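Local coordinates for glyoxalase family protein (Bacillus cereus, PDB 1ZSW) that binds zinc and belongs to the glyoxalase/bleomycin resistance/dioxygenase (vicinal oxygen chelate) superfamily, probably acting as a metal-dependent enzyme whose substrate is not known, at residues A[28-39]-A[240-251]. Numbering follows the deposited sequence.
Sequences IKGHHHISMVTK and GRGSIHHLAIRV. With ZN (zinc ion), chain B.
Strands 31-38 and 244-251 run antiparallel, their axes at 153° and 3.8 Å apart at the closest, and join the two glyoxalase-family halves of the chain in the middle of one mixed sheet, as in vicinal oxygen chelate proteins. Two classic beta bulges repeat across the pair with the strands exchanged, as about a local twofold axis: His32 and His33 both face Ala248, whose O takes a short bond from His32 N (2.7 Å) and a weak one from His33 N, while His245 and His246 both face Ser35, whose O receives His245 N at 2.7 Å and His246 N weakly. Each bulge directs its second histidine to the zinc. His33 NE2 and His246 NE2 bind the ion at 2.1 Å each, and Glu294 adds a further ligand. The two rings meet rim to rim, planes at 87°. In both residues CG sits between the backbone N and the carbonyl carbon (chi1 64°), which sends the ring over the opposing strand: Ala248 CB makes a CH-pi contact 3.5 Å from the His33 centroid, and Ser35 CB covers a face of His246. A second shell helps hold the ring rotations, His33 ND1 donating to His32 ND1 and His246 ND1 to His245 ND1, both almost straight. On the other face of the sheet Ile34 CG1 packs 3.6 Å from Ile244 CG2, Leu247 CD1 meets Ile34 CD1 at a slant, and Met36 CG packs on Ile244 CG1, with strand 180-188 over Ile34. At one end the Arg250 guanidinium, salt-bridged to Asp298, takes Lys29 CB over its centre; at the other Arg241, whose NE makes a salt bridge to Glu147, carries Lys39 CD over the centre of its guanidinium. In the type II turn 240-243, Gly240 O accepts both Ser243 N and, at 2.6 Å, Ser243 OG.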
ATOM      1  N   ILE A  28       2.695  15.474  -1.552  1.00 22.41           N
ATOM      2  CA  ILE A  28       2.113  14.134  -1.563  1.00 19.79           C
ATOM      3  C   ILE A  28       1.999  13.720  -0.108  1.00 20.24           C
ATOM      4  O   ILE A  28       3.013  13.550   0.567  1.00 18.89           O
ATOM      5  CB  ILE A  28       3.017  13.117  -2.335  1.00 19.23           C
ATOM      6  CG1 ILE A  28       3.125  13.419  -3.837  1.00 22.06           C
ATOM      7  CG2 ILE A  28       2.550  11.670  -2.121  1.00 18.27           C
ATOM      8  CD1 ILE A  28       1.868  13.169  -4.660  1.00 27.21           C
ATOM      9  N   LYS A  29       0.781  13.523   0.377  1.00 18.44           N
ATOM     10  CA  LYS A  29       0.582  13.280   1.809  1.00 18.58           C
ATOM     11  C   LYS A  29       1.094  11.956   2.328  1.00 19.34           C
ATOM     12  O   LYS A  29       1.363  11.840   3.516  1.00 22.49           O
ATOM     13  CB  LYS A  29      -0.869  13.477   2.206  1.00 20.51           C
ATOM     14  CG  LYS A  29      -1.262  14.972   2.149  1.00 24.97           C
ATOM     15  CD  LYS A  29      -2.439  15.279   3.048  1.00 34.32           C
ATOM     16  CE  LYS A  29      -1.952  15.708   4.415  1.00 39.90           C
ATOM     17  NZ  LYS A  29      -3.059  16.188   5.300  1.00 45.49           N
ATOM     18  N   GLY A  30       1.196  10.961   1.458  1.00 17.86           N
ATOM     19  CA  GLY A  30       1.559   9.620   1.931  1.00 18.67           C
ATOM     20  C   GLY A  30       1.119   8.541   0.950  1.00 17.30           C
ATOM     21  O   GLY A  30       0.577   8.823  -0.129  1.00 19.78           O
ATOM     22  N   HIS A  31       1.371   7.309   1.346  1.00 16.03           N
ATOM     23  CA  HIS A  31       0.851   6.161   0.597  1.00 15.66           C
ATOM     24  C   HIS A  31      -0.670   6.146   0.634  1.00 15.61           C
ATOM     25  O   HIS A  31      -1.303   6.494   1.651  1.00 14.91           O
ATOM     26  CB  HIS A  31       1.344   4.814   1.141  1.00 16.85           C
ATOM     27  CG  HIS A  31       2.818   4.770   1.434  1.00 16.18           C
ATOM     28  ND1 HIS A  31       3.756   5.163   0.505  1.00 16.86           N
ATOM     29  CD2 HIS A  31       3.515   4.345   2.531  1.00 19.69           C
ATOM     30  CE1 HIS A  31       4.973   4.993   1.015  1.00 16.89           C
ATOM     31  NE2 HIS A  31       4.853   4.510   2.243  1.00 18.66           N
ATOM     32  N   HIS A  32      -1.246   5.626  -0.457  1.00 14.88           N
ATOM     33  CA  HIS A  32      -2.712   5.460  -0.577  1.00 16.31           C
ATOM     34  C   HIS A  32      -3.126   4.025  -0.272  1.00 17.40           C
ATOM     35  O   HIS A  32      -3.954   3.776   0.602  1.00 17.92           O
ATOM     36  CB  HIS A  32      -3.160   5.894  -1.983  1.00 17.17           C
ATOM     37  CG  HIS A  32      -4.645   5.979  -2.162  1.00 15.69           C
ATOM     38  ND1 HIS A  32      -5.447   4.866  -2.297  1.00 19.36           N
ATOM     39  CD2 HIS A  32      -5.462   7.060  -2.265  1.00 17.43           C
ATOM     40  CE1 HIS A  32      -6.703   5.252  -2.490  1.00 21.58           C
ATOM     41  NE2 HIS A  32      -6.743   6.580  -2.444  1.00 16.97           N
ATOM     42  N   HIS A  33      -2.530   3.078  -0.989  1.00 16.06           N
ATOM     43  CA  HIS A  33      -2.764   1.662  -0.729  1.00 16.24           C
ATOM     44  C   HIS A  33      -1.671   0.885  -1.370  1.00 15.13           C
ATOM     45  O   HIS A  33      -0.837   1.461  -2.095  1.00 15.37           O
ATOM     46  CB  HIS A  33      -4.134   1.174  -1.284  1.00 17.00           C
ATOM     47  CG  HIS A  33      -4.276   1.253  -2.777  1.00 16.97           C
ATOM     48  ND1 HIS A  33      -4.754   2.385  -3.415  1.00 17.79           N
ATOM     49  CD2 HIS A  33      -4.094   0.322  -3.753  1.00 18.46           C
ATOM     50  CE1 HIS A  33      -4.811   2.163  -4.721  1.00 14.94           C
ATOM     51  NE2 HIS A  33      -4.426   0.916  -4.952  1.00 19.98           N
ATOM     52  N   ILE A  34      -1.655  -0.419  -1.104  1.00 15.05           N
ATOM     53  CA  ILE A  34      -0.666  -1.294  -1.735  1.00 13.97           C
ATOM     54  C   ILE A  34      -1.390  -2.582  -2.070  1.00 14.08           C
ATOM     55  O   ILE A  34      -2.243  -2.995  -1.283  1.00 15.82           O
ATOM     56  CB  ILE A  34       0.569  -1.493  -0.783  1.00 13.51           C
ATOM     57  CG1 ILE A  34       1.742  -2.216  -1.462  1.00 18.01           C
ATOM     58  CG2 ILE A  34       0.157  -2.085   0.586  1.00 14.86           C
ATOM     59  CD1 ILE A  34       3.093  -1.890  -0.759  1.00 17.66           C
ATOM     60  N   SER A  35      -1.107  -3.126  -3.242  1.00 14.40           N
ATOM     61  CA  SER A  35      -1.868  -4.274  -3.779  1.00 16.01           C
ATOM     62  C   SER A  35      -0.963  -5.448  -4.088  1.00 14.37           C
ATOM     63  O   SER A  35       0.103  -5.233  -4.628  1.00 14.81           O
ATOM     64  CB  SER A  35      -2.645  -3.875  -5.043  1.00 19.00           C
ATOM     65  OG  SER A  35      -3.637  -2.909  -4.610  1.00 20.58           O
ATOM     66  N   MET A  36      -1.466  -6.653  -3.792  1.00 14.92           N
ATOM     67  CA  MET A  36      -0.690  -7.915  -3.765  1.00 15.35           C
ATOM     68  C   MET A  36      -1.482  -9.021  -4.424  1.00 18.65           C
ATOM     69  O   MET A  36      -2.669  -8.880  -4.737  1.00 17.68           O
ATOM     70  CB  MET A  36      -0.476  -8.315  -2.290  1.00 16.03           C
ATOM     71  CG  MET A  36       0.640  -7.584  -1.541  1.00 18.36           C
ATOM     72  SD  MET A  36       0.297  -5.864  -1.164  1.00 17.65           S
ATOM     73  CE  MET A  36      -0.930  -6.039   0.125  1.00 16.02           C
ATOM     74  N   VAL A  37      -0.804 -10.139  -4.671  1.00 18.00           N
ATOM     75  CA  VAL A  37      -1.431 -11.338  -5.211  1.00 17.69           C
ATOM     76  C   VAL A  37      -1.427 -12.428  -4.149  1.00 19.97           C
ATOM     77  O   VAL A  37      -0.387 -12.675  -3.524  1.00 20.66           O
ATOM     78  CB  VAL A  37      -0.639 -11.796  -6.428  1.00 17.78           C
ATOM     79  CG1 VAL A  37      -1.137 -13.177  -6.956  1.00 18.96           C
ATOM     80  CG2 VAL A  37      -0.735 -10.748  -7.555  1.00 21.42           C
ATOM     81  N   THR A  38      -2.600 -13.052  -3.955  1.00 19.22           N
ATOM     82  CA  THR A  38      -2.779 -14.227  -3.069  1.00 20.40           C
ATOM     83  C   THR A  38      -3.285 -15.404  -3.890  1.00 19.49           C
ATOM     84  O   THR A  38      -3.984 -15.230  -4.882  1.00 20.78           O
ATOM     85  CB  THR A  38      -3.736 -13.954  -1.875  1.00 22.23           C
ATOM     86  OG1 THR A  38      -3.743 -15.082  -0.988  1.00 23.67           O
ATOM     87  CG2 THR A  38      -5.162 -13.700  -2.320  1.00 21.35           C
ATOM     88  N   LYS A  39      -2.916 -16.618  -3.460  1.00 20.68           N
ATOM     89  CA  LYS A  39      -3.424 -17.815  -4.120  1.00 22.19           C
ATOM     90  C   LYS A  39      -4.756 -18.273  -3.522  1.00 24.17           C
ATOM     91  O   LYS A  39      -5.517 -19.023  -4.176  1.00 26.08           O
ATOM     92  CB  LYS A  39      -2.387 -18.941  -3.942  1.00 21.56           C
ATOM     93  CG  LYS A  39      -2.614 -20.099  -4.885  1.00 26.96           C
ATOM     94  CD  LYS A  39      -1.528 -21.154  -4.708  1.00 28.47           C
ATOM     95  CE  LYS A  39      -1.854 -22.408  -5.528  1.00 33.60           C
ATOM     96  NZ  LYS A  39      -1.749 -22.241  -7.011  1.00 35.12           N
ATOM     97  N   GLY A 240       4.757 -14.133  -8.012  1.00 18.32           N
ATOM     98  CA  GLY A 240       3.612 -15.056  -7.916  1.00 18.63           C
ATOM     99  C   GLY A 240       2.806 -14.760  -6.659  1.00 21.71           C
ATOM    100  O   GLY A 240       2.586 -13.599  -6.333  1.00 20.53           O
ATOM    101  N   ARG A 241       2.393 -15.794  -5.924  1.00 19.53           N
ATOM    102  CA  ARG A 241       1.675 -15.565  -4.684  1.00 20.24           C
ATOM    103  C   ARG A 241       2.589 -14.835  -3.723  1.00 20.84           C
ATOM    104  O   ARG A 241       3.825 -15.080  -3.696  1.00 21.94           O
ATOM    105  CB  ARG A 241       1.153 -16.902  -4.107  1.00 23.69           C
ATOM    106  CG  ARG A 241       2.257 -17.750  -3.512  1.00 23.75           C
ATOM    107  CD  ARG A 241       1.794 -19.166  -3.134  1.00 26.42           C
ATOM    108  NE  ARG A 241       0.679 -19.147  -2.197  1.00 32.10           N
ATOM    109  CZ  ARG A 241       0.214 -20.203  -1.530  1.00 37.99           C
ATOM    110  NH1 ARG A 241      -0.831 -20.068  -0.711  1.00 35.84           N
ATOM    111  NH2 ARG A 241       0.798 -21.385  -1.665  1.00 37.62           N
ATOM    112  N   GLY A 242       2.040 -13.873  -2.984  1.00 20.46           N
ATOM    113  CA  GLY A 242       2.880 -13.181  -2.005  1.00 18.78           C
ATOM    114  C   GLY A 242       3.660 -12.031  -2.637  1.00 19.09           C
ATOM    115  O   GLY A 242       4.414 -11.368  -1.926  1.00 20.92           O
ATOM    116  N   SER A 243       3.432 -11.767  -3.919  1.00 17.98           N
ATOM    117  CA  SER A 243       4.099 -10.653  -4.569  1.00 18.21           C
ATOM    118  C   SER A 243       3.294  -9.381  -4.374  1.00 17.32           C
ATOM    119  O   SER A 243       2.082  -9.420  -4.156  1.00 17.76           O
ATOM    120  CB  SER A 243       4.293 -10.900  -6.080  1.00 17.80           C
ATOM    121  OG  SER A 243       3.051 -11.049  -6.771  1.00 19.31           O
ATOM    122  N   ILE A 244       4.010  -8.257  -4.435  1.00 15.93           N
ATOM    123  CA  ILE A 244       3.412  -6.936  -4.399  1.00 15.71           C
ATOM    124  C   ILE A 244       3.345  -6.398  -5.828  1.00 17.76           C
ATOM    125  O   ILE A 244       4.371  -6.265  -6.507  1.00 19.57           O
ATOM    126  CB  ILE A 244       4.202  -5.981  -3.467  1.00 15.04           C
ATOM    127  CG1 ILE A 244       4.253  -6.518  -2.033  1.00 17.89           C
ATOM    128  CG2 ILE A 244       3.539  -4.601  -3.500  1.00 17.57           C
ATOM    129  CD1 ILE A 244       5.398  -5.951  -1.154  1.00 16.87           C
ATOM    130  N   HIS A 245       2.126  -6.064  -6.276  1.00 15.03           N
ATOM    131  CA  HIS A 245       1.876  -5.720  -7.647  1.00 16.15           C
ATOM    132  C   HIS A 245       2.135  -4.218  -7.917  1.00 16.31           C
ATOM    133  O   HIS A 245       2.765  -3.873  -8.892  1.00 16.31           O
ATOM    134  CB  HIS A 245       0.453  -6.124  -8.026  1.00 19.61           C
ATOM    135  CG  HIS A 245       0.104  -5.806  -9.437  1.00 22.23           C
ATOM    136  ND1 HIS A 245      -0.580  -4.661  -9.779  1.00 21.56           N
ATOM    137  CD2 HIS A 245       0.359  -6.460 -10.594  1.00 26.45           C
ATOM    138  CE1 HIS A 245      -0.748  -4.629 -11.092  1.00 27.34           C
ATOM    139  NE2 HIS A 245      -0.180  -5.704 -11.611  1.00 28.08           N
ATOM    140  N   HIS A 246       1.705  -3.368  -6.995  1.00 15.72           N
ATOM    141  CA  HIS A 246       1.940  -1.905  -7.131  1.00 13.64           C
ATOM    142  C   HIS A 246       1.769  -1.193  -5.805  1.00 13.30           C
ATOM    143  O   HIS A 246       1.107  -1.677  -4.895  1.00 14.60           O
ATOM    144  CB  HIS A 246       1.004  -1.245  -8.211  1.00 14.79           C
ATOM    145  CG  HIS A 246      -0.455  -1.309  -7.890  1.00 15.69           C
ATOM    146  ND1 HIS A 246      -1.256  -2.365  -8.282  1.00 19.78           N
ATOM    147  CD2 HIS A 246      -1.278  -0.406  -7.308  1.00 18.03           C
ATOM    148  CE1 HIS A 246      -2.498  -2.138  -7.875  1.00 18.59           C
ATOM    149  NE2 HIS A 246      -2.534  -0.965  -7.264  1.00 18.73           N
ATOM    150  N   LEU A 247       2.342   0.004  -5.749  1.00 14.37           N
ATOM    151  CA  LEU A 247       2.181   0.915  -4.626  1.00 14.21           C
ATOM    152  C   LEU A 247       1.466   2.144  -5.153  1.00 14.61           C
ATOM    153  O   LEU A 247       1.859   2.666  -6.224  1.00 15.99           O
ATOM    154  CB  LEU A 247       3.549   1.359  -4.076  1.00 15.85           C
ATOM    155  CG  LEU A 247       3.517   2.508  -3.061  1.00 14.03           C
ATOM    156  CD1 LEU A 247       2.849   2.128  -1.763  1.00 15.98           C
ATOM    157  CD2 LEU A 247       4.958   3.002  -2.791  1.00 16.83           C
ATOM    158  N   ALA A 248       0.404   2.542  -4.442  1.00 13.86           N
ATOM    159  CA  ALA A 248      -0.334   3.781  -4.781  1.00 13.35           C
ATOM    160  C   ALA A 248      -0.026   4.868  -3.788  1.00 15.01           C
ATOM    161  O   ALA A 248       0.040   4.593  -2.585  1.00 15.95           O
ATOM    162  CB  ALA A 248      -1.845   3.537  -4.812  1.00 14.35           C
ATOM    163  N   ILE A 249       0.148   6.087  -4.309  1.00 16.06           N
ATOM    164  CA  ILE A 249       0.385   7.280  -3.477  1.00 16.50           C
ATOM    165  C   ILE A 249      -0.792   8.230  -3.600  1.00 17.20           C
ATOM    166  O   ILE A 249      -1.481   8.203  -4.596  1.00 16.01           O
ATOM    167  CB  ILE A 249       1.712   7.991  -3.822  1.00 15.99           C
ATOM    168  CG1 ILE A 249       1.694   8.567  -5.241  1.00 16.78           C
ATOM    169  CG2 ILE A 249       2.894   6.969  -3.669  1.00 17.05           C
ATOM    170  CD1 ILE A 249       3.037   9.241  -5.754  1.00 19.68           C
ATOM    171  N   ARG A 250      -0.968   9.073  -2.580  1.00 16.34           N
ATOM    172  CA  ARG A 250      -2.160   9.906  -2.443  1.00 15.48           C
ATOM    173  C   ARG A 250      -2.042  11.239  -3.126  1.00 17.10           C
ATOM    174  O   ARG A 250      -1.034  11.944  -2.957  1.00 19.26           O
ATOM    175  CB  ARG A 250      -2.439  10.220  -0.953  1.00 16.92           C
ATOM    176  CG  ARG A 250      -2.767   8.967  -0.146  1.00 16.40           C
ATOM    177  CD  ARG A 250      -2.721   9.283   1.344  1.00 19.80           C
ATOM    178  NE  ARG A 250      -3.641  10.390   1.686  1.00 21.53           N
ATOM    179  CZ  ARG A 250      -3.628  11.061   2.836  1.00 27.26           C
ATOM    180  NH1 ARG A 250      -2.764  10.751   3.809  1.00 20.35           N
ATOM    181  NH2 ARG A 250      -4.487  12.050   3.001  1.00 25.83           N
ATOM    182  N   VAL A 251      -3.121  11.617  -3.828  1.00 17.13           N
ATOM    183  CA  VAL A 251      -3.288  13.035  -4.211  1.00 16.97           C
ATOM    184  C   VAL A 251      -4.663  13.524  -3.751  1.00 17.98           C
ATOM    185  O   VAL A 251      -5.536  12.736  -3.486  1.00 19.34           O
ATOM    186  CB  VAL A 251      -3.030  13.265  -5.704  1.00 16.59           C
ATOM    187  CG1 VAL A 251      -1.641  12.721  -6.064  1.00 17.40           C
ATOM    188  CG2 VAL A 251      -4.149  12.636  -6.533  1.00 19.10           C
TER
HETATM  189 ZN    ZN B 315      -4.293   0.106  -6.909  1.00 23.99          ZN
HETATM  190  O   HOH W   1      -1.576  13.968  -1.256  1.00 21.14           O
HETATM  191  O   HOH W   2      -4.600  13.933   5.204  1.00 39.97           O
HETATM  192  O   HOH W   3      -1.013   8.003   3.952  1.00 22.11           O